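Hydroxyethylthiazole kinase (Pyrococcus horikoshii, PDB 3HPD) probably phosphorylates the hydroxyl group of 4-methyl-5-beta-hydroxyethylthiazole, using ATP as donor and magnesium as cofactor, a step that feeds the thiazole half of thiamine diphosphate. Local coordinates at residues R14-H19 against T201-A206. Numbering follows the deposited sequence.
Sequences RRPLVH and TGAFVA
V18 and P16 lie against G202 and A203 where, in this ribokinase-like alpha/beta fold, the start of strand 17-21 meets the C-terminal end of helix 193-205. It is a compact example of close approach between a sheet and a covering helix: the helix side offers G202, A203 and A206 here, and V18 and P16 reach its backbone. No hydrogen bond crosses the interface, and only 193 Å² is buried. V18 supplies both of its methyl groups. With CG1 anti to the backbone N (chi1 -178°) and CG2 anti to the carbonyl carbon, the two methyls sit side by side over the G202-A203 peptide. G202, with no side chain, lets V18 CG1 come to 4.1 Å from its CA, while CG2 settles on the main chain of the next residue, 3.6 Å from A203 CA, and comes within 4.0 Å of A203 CB. L34 of helix 27-37 touches both V18 and A203, and L37 of the same helix touches A203. Meanwhile the backbone of P16 and V18 hydrogen-bonds to S40, and that of V18 also to V42, in the neighbouring parallel strand 40-43. Two residues before V18, P16 brings its ring to A203 and A206: CG packs 3.7 Å from A203 O, the carbonyl that takes a hydrogen bond from the A206 amide, and CB meets A206 CB, carbon to carbon, at 3.7 Å.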
loop_
_atom_site.group_PDB
_atom_site.type_symbol
_atom_site.label_atom_id
_atom_site.label_comp_id
_atom_site.label_asym_id
_atom_site.label_seq_id
_atom_site.Cartn_x
_atom_site.Cartn_y
_atom_site.Cartn_z
ATOM N N ARG A 14 -9.777 -18.485 -17.868
ATOM C CA ARG A 14 -10.159 -19.086 -16.595
ATOM C C ARG A 14 -10.248 -18.132 -15.404
ATOM O O ARG A 14 -10.928 -18.437 -14.422
ATOM C CB ARG A 14 -9.200 -20.229 -16.249
ATOM C CG ARG A 14 -9.209 -21.387 -17.242
ATOM C CD ARG A 14 -8.430 -22.573 -16.686
ATOM N NE ARG A 14 -8.387 -23.709 -17.604
ATOM C CZ ARG A 14 -7.777 -23.691 -18.783
ATOM N NH1 ARG A 14 -7.162 -22.590 -19.189
ATOM N NH2 ARG A 14 -7.777 -24.771 -19.554
ATOM N N ARG A 15 -9.565 -16.992 -15.484
ATOM C CA ARG A 15 -9.581 -16.005 -14.401
ATOM C C ARG A 15 -9.377 -16.686 -13.040
ATOM O O ARG A 15 -10.241 -16.622 -12.168
ATOM C CB ARG A 15 -10.918 -15.253 -14.397
ATOM C CG ARG A 15 -11.290 -14.564 -15.715
ATOM C CD ARG A 15 -10.920 -13.085 -15.717
ATOM N NE ARG A 15 -9.716 -12.797 -16.490
ATOM C CZ ARG A 15 -9.714 -12.350 -17.739
ATOM N NH1 ARG A 15 -10.860 -12.133 -18.374
ATOM N NH2 ARG A 15 -8.565 -12.119 -18.352
ATOM N N PRO A 16 -8.222 -17.334 -12.834
ATOM C CA PRO A 16 -7.957 -18.015 -11.563
ATOM C C PRO A 16 -7.908 -17.090 -10.342
ATOM O O PRO A 16 -7.530 -15.921 -10.448
ATOM C CB PRO A 16 -6.616 -18.698 -11.818
ATOM C CG PRO A 16 -5.929 -17.722 -12.729
ATOM C CD PRO A 16 -7.028 -17.350 -13.700
ATOM N N LEU A 17 -8.305 -17.627 -9.191
ATOM C CA LEU A 17 -8.277 -16.878 -7.937
ATOM C C LEU A 17 -6.944 -17.225 -7.282
ATOM O O LEU A 17 -6.675 -18.390 -6.994
ATOM C CB LEU A 17 -9.438 -17.299 -7.025
ATOM C CG LEU A 17 -9.472 -16.680 -5.620
ATOM C CD1 LEU A 17 -9.518 -15.160 -5.722
ATOM C CD2 LEU A 17 -10.683 -17.193 -4.856
ATOM N N VAL A 18 -6.108 -16.218 -7.056
ATOM C CA VAL A 18 -4.799 -16.449 -6.462
ATOM C C VAL A 18 -4.740 -15.894 -5.049
ATOM O O VAL A 18 -4.807 -14.683 -4.839
ATOM C CB VAL A 18 -3.686 -15.802 -7.325
ATOM C CG1 VAL A 18 -2.315 -16.101 -6.728
ATOM C CG2 VAL A 18 -3.773 -16.327 -8.754
ATOM N N HIS A 19 -4.629 -16.800 -4.084
ATOM C CA HIS A 19 -4.568 -16.438 -2.675
ATOM C C HIS A 19 -3.160 -15.998 -2.289
ATOM O O HIS A 19 -2.205 -16.763 -2.427
ATOM C CB HIS A 19 -4.985 -17.641 -1.823
ATOM C CG HIS A 19 -4.900 -17.403 -0.348
ATOM N ND1 HIS A 19 -4.986 -18.423 0.574
ATOM C CD2 HIS A 19 -4.736 -16.262 0.366
ATOM C CE1 HIS A 19 -4.876 -17.923 1.792
ATOM N NE2 HIS A 19 -4.723 -16.614 1.693
ATOM N N THR A 201 3.030 -15.497 -11.237
ATOM C CA THR A 201 3.343 -16.912 -11.390
ATOM C C THR A 201 2.217 -17.725 -10.756
ATOM O O THR A 201 1.872 -18.807 -11.234
ATOM C CB THR A 201 4.681 -17.261 -10.712
ATOM O OG1 THR A 201 5.747 -16.586 -11.391
ATOM C CG2 THR A 201 4.933 -18.766 -10.756
ATOM N N GLY A 202 1.646 -17.197 -9.678
ATOM C CA GLY A 202 0.548 -17.884 -9.020
ATOM C C GLY A 202 -0.617 -18.074 -9.974
ATOM O O GLY A 202 -1.288 -19.110 -9.955
ATOM N N ALA A 203 -0.867 -17.071 -10.813
ATOM C CA ALA A 203 -1.952 -17.154 -11.784
ATOM C C ALA A 203 -1.621 -18.175 -12.874
ATOM O O ALA A 203 -2.463 -18.988 -13.250
ATOM C CB ALA A 203 -2.209 -15.784 -12.410
ATOM N N PHE A 204 -0.390 -18.136 -13.376
ATOM C CA PHE A 204 0.023 -19.064 -14.422
ATOM C C PHE A 204 0.075 -20.512 -13.951
ATOM O O PHE A 204 -0.314 -21.418 -14.684
ATOM C CB PHE A 204 1.393 -18.663 -14.976
ATOM C CG PHE A 204 1.340 -17.519 -15.948
ATOM C CD1 PHE A 204 0.927 -17.726 -17.262
ATOM C CD2 PHE A 204 1.698 -16.234 -15.551
ATOM C CE1 PHE A 204 0.866 -16.667 -18.169
ATOM C CE2 PHE A 204 1.639 -15.164 -16.447
ATOM C CZ PHE A 204 1.225 -15.382 -17.761
ATOM N N VAL A 205 0.546 -20.734 -12.728
ATOM C CA VAL A 205 0.657 -22.098 -12.222
ATOM C C VAL A 205 -0.712 -22.731 -11.966
ATOM O O VAL A 205 -0.832 -23.949 -11.834
ATOM C CB VAL A 205 1.539 -22.150 -10.940
ATOM C CG1 VAL A 205 0.737 -21.759 -9.712
ATOM C CG2 VAL A 205 2.146 -23.533 -10.794
ATOM N N ALA A 206 -1.750 -21.902 -11.916
ATOM C CA ALA A 206 -3.100 -22.405 -11.709
ATOM C C ALA A 206 -3.628 -23.026 -13.006
ATOM O O ALA A 206 -4.555 -23.836 -12.979
ATOM C CB ALA A 206 -4.022 -21.271 -11.262
#